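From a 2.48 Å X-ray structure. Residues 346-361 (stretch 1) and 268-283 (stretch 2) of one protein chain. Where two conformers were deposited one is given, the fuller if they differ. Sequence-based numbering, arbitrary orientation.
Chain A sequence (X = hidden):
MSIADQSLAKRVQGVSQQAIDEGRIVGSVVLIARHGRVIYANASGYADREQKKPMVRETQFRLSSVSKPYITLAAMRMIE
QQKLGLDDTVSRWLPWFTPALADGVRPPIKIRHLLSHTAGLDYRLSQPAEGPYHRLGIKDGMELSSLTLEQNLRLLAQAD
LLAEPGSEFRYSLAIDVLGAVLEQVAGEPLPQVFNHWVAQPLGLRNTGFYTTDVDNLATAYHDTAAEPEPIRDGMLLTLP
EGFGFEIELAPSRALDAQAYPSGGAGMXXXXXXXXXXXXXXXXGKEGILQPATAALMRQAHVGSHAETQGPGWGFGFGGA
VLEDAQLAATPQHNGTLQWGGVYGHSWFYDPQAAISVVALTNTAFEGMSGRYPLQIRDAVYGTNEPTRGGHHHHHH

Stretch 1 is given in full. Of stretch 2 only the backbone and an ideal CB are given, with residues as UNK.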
# COMPACT_ATOMS: atom_id res chain seq x y z
N SER A 346 -5.37 -6.52 1.28
CA SER A 346 -5.16 -6.26 2.73
C SER A 346 -3.89 -6.99 3.18
O SER A 346 -3.49 -7.96 2.53
CB SER A 346 -6.36 -6.61 3.57
OG SER A 346 -6.69 -7.97 3.45
N TRP A 347 -3.23 -6.47 4.20
CA TRP A 347 -2.10 -7.16 4.86
C TRP A 347 -1.99 -6.64 6.30
O TRP A 347 -2.45 -5.53 6.57
CB TRP A 347 -0.80 -6.97 4.07
CG TRP A 347 -0.34 -5.55 4.02
CD1 TRP A 347 -0.58 -4.66 3.03
CD2 TRP A 347 0.40 -4.84 5.04
NE1 TRP A 347 -0.01 -3.46 3.34
CE2 TRP A 347 0.58 -3.52 4.57
CE3 TRP A 347 0.94 -5.18 6.29
CZ2 TRP A 347 1.26 -2.55 5.31
CZ3 TRP A 347 1.62 -4.22 7.01
CH2 TRP A 347 1.78 -2.92 6.53
N PHE A 348 -1.46 -7.47 7.18
CA PHE A 348 -1.20 -7.09 8.59
C PHE A 348 -0.25 -8.11 9.18
O PHE A 348 -0.22 -9.26 8.71
CB PHE A 348 -2.50 -6.95 9.40
CG PHE A 348 -3.31 -8.21 9.61
CD1 PHE A 348 -3.01 -9.10 10.63
CD2 PHE A 348 -4.41 -8.50 8.80
CE1 PHE A 348 -3.77 -10.24 10.83
CE2 PHE A 348 -5.17 -9.64 9.01
CZ PHE A 348 -4.85 -10.51 10.02
N TYR A 349 0.53 -7.67 10.15
CA TYR A 349 1.19 -8.54 11.14
C TYR A 349 0.62 -8.14 12.49
O TYR A 349 0.40 -6.94 12.68
CB TYR A 349 2.71 -8.45 11.06
CG TYR A 349 3.31 -7.17 11.55
CD1 TYR A 349 3.28 -6.83 12.88
CD2 TYR A 349 4.01 -6.33 10.69
CE1 TYR A 349 3.88 -5.68 13.35
CE2 TYR A 349 4.64 -5.18 11.14
CZ TYR A 349 4.56 -4.85 12.48
OH TYR A 349 5.13 -3.72 12.97
N ASP A 350 0.32 -9.13 13.33
CA ASP A 350 0.01 -8.98 14.76
C ASP A 350 1.27 -9.37 15.54
O ASP A 350 1.66 -10.55 15.57
CB ASP A 350 -1.25 -9.81 15.06
CG ASP A 350 -1.64 -9.83 16.52
OD1 ASP A 350 -0.72 -9.69 17.36
OD2 ASP A 350 -2.85 -10.00 16.80
N PRO A 351 1.99 -8.40 16.18
CA PRO A 351 3.25 -8.70 16.87
C PRO A 351 3.05 -9.63 18.07
O PRO A 351 3.93 -10.43 18.28
CB PRO A 351 3.77 -7.33 17.33
CG PRO A 351 2.51 -6.50 17.45
CD PRO A 351 1.62 -6.98 16.33
N GLN A 352 1.90 -9.55 18.76
CA GLN A 352 1.62 -10.40 19.95
C GLN A 352 1.39 -11.86 19.49
O GLN A 352 1.90 -12.77 20.18
CB GLN A 352 0.50 -9.76 20.80
CG GLN A 352 1.00 -8.70 21.80
CD GLN A 352 -0.01 -7.65 22.21
OE1 GLN A 352 -1.20 -7.90 22.39
NE2 GLN A 352 0.46 -6.42 22.39
N ALA A 353 0.68 -12.08 18.38
CA ALA A 353 0.35 -13.45 17.94
C ALA A 353 1.45 -14.01 17.04
O ALA A 353 1.34 -15.16 16.67
CB ALA A 353 -1.01 -13.47 17.27
N ALA A 354 2.47 -13.22 16.73
CA ALA A 354 3.57 -13.49 15.77
C ALA A 354 3.06 -13.92 14.39
O ALA A 354 3.73 -14.77 13.75
CB ALA A 354 4.49 -14.53 16.36
N ILE A 355 1.94 -13.37 13.91
CA ILE A 355 1.35 -13.81 12.61
C ILE A 355 1.40 -12.67 11.59
O ILE A 355 1.29 -11.50 11.97
CB ILE A 355 -0.08 -14.37 12.77
CG1 ILE A 355 -1.08 -13.31 13.21
CG2 ILE A 355 -0.14 -15.59 13.69
CD1 ILE A 355 -2.39 -13.46 12.51
N SER A 356 1.60 -13.02 10.32
CA SER A 356 1.49 -12.12 9.15
C SER A 356 0.44 -12.71 8.20
O SER A 356 0.35 -13.96 8.03
CB SER A 356 2.82 -11.91 8.46
OG SER A 356 3.84 -11.48 9.37
N VAL A 357 -0.38 -11.84 7.63
CA VAL A 357 -1.47 -12.20 6.68
C VAL A 357 -1.30 -11.33 5.44
O VAL A 357 -1.15 -10.14 5.58
CB VAL A 357 -2.85 -12.01 7.33
CG1 VAL A 357 -4.00 -12.16 6.35
CG2 VAL A 357 -2.99 -12.96 8.51
N VAL A 358 -1.30 -11.94 4.27
CA VAL A 358 -1.33 -11.24 2.95
C VAL A 358 -2.54 -11.76 2.18
O VAL A 358 -2.68 -12.98 2.00
CB VAL A 358 -0.02 -11.46 2.17
CG1 VAL A 358 -0.17 -11.00 0.73
CG2 VAL A 358 1.16 -10.78 2.84
N ALA A 359 -3.41 -10.85 1.74
CA ALA A 359 -4.65 -11.19 1.02
C ALA A 359 -4.73 -10.32 -0.23
O ALA A 359 -5.32 -9.22 -0.16
CB ALA A 359 -5.81 -10.95 1.95
N LEU A 360 -4.10 -10.77 -1.31
CA LEU A 360 -4.11 -10.06 -2.63
C LEU A 360 -5.32 -10.55 -3.42
O LEU A 360 -5.51 -11.76 -3.47
CB LEU A 360 -2.81 -10.36 -3.37
CG LEU A 360 -1.53 -9.91 -2.66
CD1 LEU A 360 -0.34 -9.94 -3.62
CD2 LEU A 360 -1.66 -8.52 -2.05
N THR A 361 -6.13 -9.64 -3.96
CA THR A 361 -7.23 -9.99 -4.89
C THR A 361 -7.13 -9.13 -6.15
O THR A 361 -6.37 -8.18 -6.18
CB THR A 361 -8.65 -9.89 -4.28
OG1 THR A 361 -9.22 -8.61 -4.53
CG2 THR A 361 -8.69 -10.19 -2.80
N UNK A 268 4.11 -3.42 -8.89
CA UNK A 268 3.57 -4.78 -9.19
C UNK A 268 4.40 -5.79 -8.39
O UNK A 268 5.59 -5.51 -8.14
CB UNK A 268 3.62 -5.10 -10.69
N UNK A 269 3.79 -6.92 -8.01
CA UNK A 269 4.47 -7.96 -7.22
C UNK A 269 3.55 -9.09 -6.81
O UNK A 269 2.30 -8.93 -6.87
CB UNK A 269 5.09 -7.34 -5.97
N UNK A 270 4.15 -10.21 -6.38
CA UNK A 270 3.42 -11.43 -5.96
C UNK A 270 3.25 -11.41 -4.45
O UNK A 270 3.90 -10.61 -3.79
CB UNK A 270 4.16 -12.70 -6.40
N UNK A 271 2.36 -12.26 -3.95
CA UNK A 271 1.99 -12.37 -2.53
C UNK A 271 3.22 -12.75 -1.69
O UNK A 271 3.42 -12.13 -0.64
CB UNK A 271 0.88 -13.40 -2.34
N UNK A 272 4.05 -13.69 -2.15
CA UNK A 272 5.21 -14.19 -1.36
C UNK A 272 6.22 -13.08 -1.13
O UNK A 272 6.88 -13.11 -0.07
CB UNK A 272 5.89 -15.36 -2.07
N UNK A 273 6.39 -12.17 -2.10
CA UNK A 273 7.31 -11.01 -1.93
C UNK A 273 6.69 -10.12 -0.85
O UNK A 273 7.41 -9.72 0.04
CB UNK A 273 7.51 -10.24 -3.24
N UNK A 274 5.38 -9.93 -0.84
CA UNK A 274 4.71 -9.07 0.18
C UNK A 274 4.86 -9.71 1.56
O UNK A 274 5.02 -8.96 2.55
CB UNK A 274 3.23 -8.87 -0.15
N UNK A 275 4.81 -11.04 1.65
CA UNK A 275 4.90 -11.74 2.95
C UNK A 275 6.30 -11.56 3.51
O UNK A 275 6.41 -11.39 4.74
CB UNK A 275 4.57 -13.23 2.81
N UNK A 276 7.33 -11.61 2.65
CA UNK A 276 8.75 -11.32 3.02
C UNK A 276 8.78 -9.93 3.63
O UNK A 276 9.37 -9.76 4.72
CB UNK A 276 9.69 -11.40 1.82
N UNK A 277 8.17 -8.96 2.95
CA UNK A 277 8.12 -7.55 3.42
C UNK A 277 7.46 -7.47 4.81
O UNK A 277 7.99 -6.79 5.70
CB UNK A 277 7.35 -6.68 2.43
N UNK A 278 6.30 -8.11 4.99
CA UNK A 278 5.51 -7.97 6.24
C UNK A 278 6.25 -8.67 7.40
O UNK A 278 6.30 -8.07 8.51
CB UNK A 278 4.11 -8.56 6.07
N UNK A 279 6.81 -9.86 7.19
CA UNK A 279 7.63 -10.57 8.21
C UNK A 279 8.79 -9.66 8.64
O UNK A 279 8.96 -9.45 9.86
CB UNK A 279 8.17 -11.90 7.66
N UNK A 280 9.50 -9.07 7.68
CA UNK A 280 10.61 -8.11 7.92
C UNK A 280 10.16 -6.94 8.81
O UNK A 280 10.88 -6.58 9.76
CB UNK A 280 11.14 -7.57 6.59
N UNK A 281 9.00 -6.36 8.51
CA UNK A 281 8.41 -5.26 9.31
C UNK A 281 8.05 -5.78 10.70
O UNK A 281 8.14 -4.99 11.63
CB UNK A 281 7.17 -4.68 8.62
N UNK A 282 7.64 -7.03 10.84
CA UNK A 282 7.16 -7.56 12.14
C UNK A 282 8.32 -7.72 13.15
O UNK A 282 8.07 -7.48 14.34
CB UNK A 282 6.47 -8.91 11.93
N UNK A 283 9.51 -8.16 12.73
CA UNK A 283 10.61 -8.62 13.63
C UNK A 283 11.97 -7.96 13.33
O UNK A 283 12.85 -8.05 14.18
CB UNK A 283 10.76 -10.14 13.52

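Stretch 1 is a hairpin: strands 346-350 and 355-361 pair through backbone bonds such as Phe-348 N to Val-357 O (3.1 Å), and Trp-347, Tyr-349, Ser-356, Val-358 and Leu-360 point toward stretch 2. The helix 271-283 lies across that face, its axis 8.4 Å from each strand at closest approach.

Position 268 is extended and its ideal CB has nothing of stretch 1 within 5.5 Å, so the hairpin sets no preference; it is Val-268. Position 269, phi/psi 175/165, lies in a region glycine enters most readily, and Gly-269 is found; its O is 4.3 Å from Leu-360 CD1.

Position 270 directly precedes the helix, with CB pointing away from the hairpin. Asp, Ser, Thr or Asn could cap the free amides. Asp-270 does so: its OD1 accepts from the backbone N of 273 at 2.9 Å.

At 271 the ideal CB is already 3.9 Å from Leu-360 CD1 and 4.0 Å from Val-358 CG1, which favours a small apolar residue. Ala-271 fits, its CB 3.8 Å from Leu-360 CD1.

Positions 272 and 273 see nothing of stretch 1, and polar residues are as plausible as others. They are Asp-272 and Asp-273, whose carboxylates bond elsewhere in the structure.

Position 274 points toward the hairpin, its ideal CB 4.1 Å from Val-358 CG1; Val, Ile or Leu would suit. Val-274 (chi1 t) sets CG1 3.6 Å from Val-358 CG2.

At 275 CB points sideways, 4.2 Å from Val-358 CG2, so a longer apolar chain could reach back. Leu-275 does, with CD1 3.8 Å from Ser-356 CB.

Positions 276 and 277 have no neighbour from stretch 1 near the ideal CB, leaving the choice wide. They are Gln-276 and Leu-277.

Position 278 points toward Ser-356 CB (4.3 Å), Trp-347 CE3 (4.6 Å) and Val-358 CG2 (4.9 Å): room for a medium apolar side chain. Val-278 sets CG2 3.7 Å from Trp-347 CE3 and CG1 3.7 Å from Ser-356 CB.

At 279 CB points away, yet it is 4.7 Å from Ser-356 OG, a hydroxyl that a flexible polar chain, such as Glu or Gln, could engage. Glu-279 curls back, and its OE2 accepts from Ser-356 OG at 2.7 Å. A water links the same OE2 to Ala-354 O.

Position 280 points away and is unconstrained by the hairpin; Thr-280 bonds OG1 to Gln-276 O (2.6 Å).

Position 281 points toward Tyr-349, its ideal CB 3.6 Å from CE2, so an apolar residue is expected. Leu-281 also extends CD1 to 4.5 Å from Trp-347 CH2.

At 282 CB lies 3.6 Å from Tyr-349 CG, and the carbonyls of the turn lie beyond, suiting a long chain with a donor. Arg-282 places CA 3.6 Å from the centroid of the Tyr-349 ring, over its face. NE forms a salt bridge with Glu-279 OE2 (2.8 Å), while NH1 reaches Pro-351 O through a water.

Position 283 points sideways, without a near neighbour in stretch 1; it is Thr-283.

Stretch 2 268-283: VGDADDVLQLVETLRT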
# COMPACT_ATOMS: atom_id res chain seq x y z
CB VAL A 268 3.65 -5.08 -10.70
CG1 VAL A 268 2.69 -4.19 -11.48
CG2 VAL A 268 5.07 -4.97 -11.24
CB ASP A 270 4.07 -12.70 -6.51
CG ASP A 270 5.45 -12.99 -5.97
OD1 ASP A 270 5.81 -12.33 -4.98
OD2 ASP A 270 6.13 -13.89 -6.54
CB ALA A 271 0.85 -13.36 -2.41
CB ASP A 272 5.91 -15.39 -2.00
CG ASP A 272 5.10 -16.65 -1.75
OD1 ASP A 272 5.20 -17.15 -0.65
OD2 ASP A 272 4.29 -17.04 -2.62
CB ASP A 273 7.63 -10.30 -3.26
CG ASP A 273 8.65 -10.98 -4.18
OD1 ASP A 273 9.40 -11.88 -3.73
OD2 ASP A 273 8.71 -10.58 -5.35
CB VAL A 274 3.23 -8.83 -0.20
CG1 VAL A 274 2.46 -8.08 0.88
CG2 VAL A 274 3.12 -8.11 -1.53
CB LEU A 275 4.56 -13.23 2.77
CG LEU A 275 4.64 -14.04 4.07
CD1 LEU A 275 3.80 -13.41 5.16
CD2 LEU A 275 4.20 -15.46 3.84
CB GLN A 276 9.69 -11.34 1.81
CG GLN A 276 10.18 -12.72 1.40
CD GLN A 276 10.73 -13.44 2.61
OE1 GLN A 276 11.68 -12.99 3.27
NE2 GLN A 276 10.07 -14.54 2.96
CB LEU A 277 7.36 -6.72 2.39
CG LEU A 277 6.90 -5.36 2.88
CD1 LEU A 277 8.12 -4.50 3.22
CD2 LEU A 277 5.99 -4.67 1.86
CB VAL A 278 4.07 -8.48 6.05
CG1 VAL A 278 3.29 -8.45 7.35
CG2 VAL A 278 3.34 -7.69 4.97
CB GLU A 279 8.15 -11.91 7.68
CG GLU A 279 7.22 -13.06 8.01
CD GLU A 279 7.09 -13.29 9.50
OE1 GLU A 279 8.12 -13.70 10.11
OE2 GLU A 279 5.98 -13.00 10.05
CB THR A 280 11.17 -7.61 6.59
OG1 THR A 280 11.55 -8.75 5.83
CG2 THR A 280 12.35 -6.68 6.77
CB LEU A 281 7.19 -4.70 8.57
CG LEU A 281 7.46 -4.00 7.24
CD1 LEU A 281 6.26 -3.18 6.82
CD2 LEU A 281 8.70 -3.10 7.30
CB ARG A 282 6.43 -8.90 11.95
CG ARG A 282 5.94 -9.50 13.26
CD ARG A 282 5.11 -10.76 13.05
NE ARG A 282 5.95 -11.88 12.67
CZ ARG A 282 6.69 -12.61 13.49
NH1 ARG A 282 6.73 -12.37 14.80
NH2 ARG A 282 7.42 -13.59 12.97
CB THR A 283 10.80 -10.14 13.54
OG1 THR A 283 11.35 -10.40 12.25
CG2 THR A 283 9.53 -10.94 13.74
O HOH W 1 4.69 -14.90 11.11
O HOH W 2 6.08 -10.21 16.59
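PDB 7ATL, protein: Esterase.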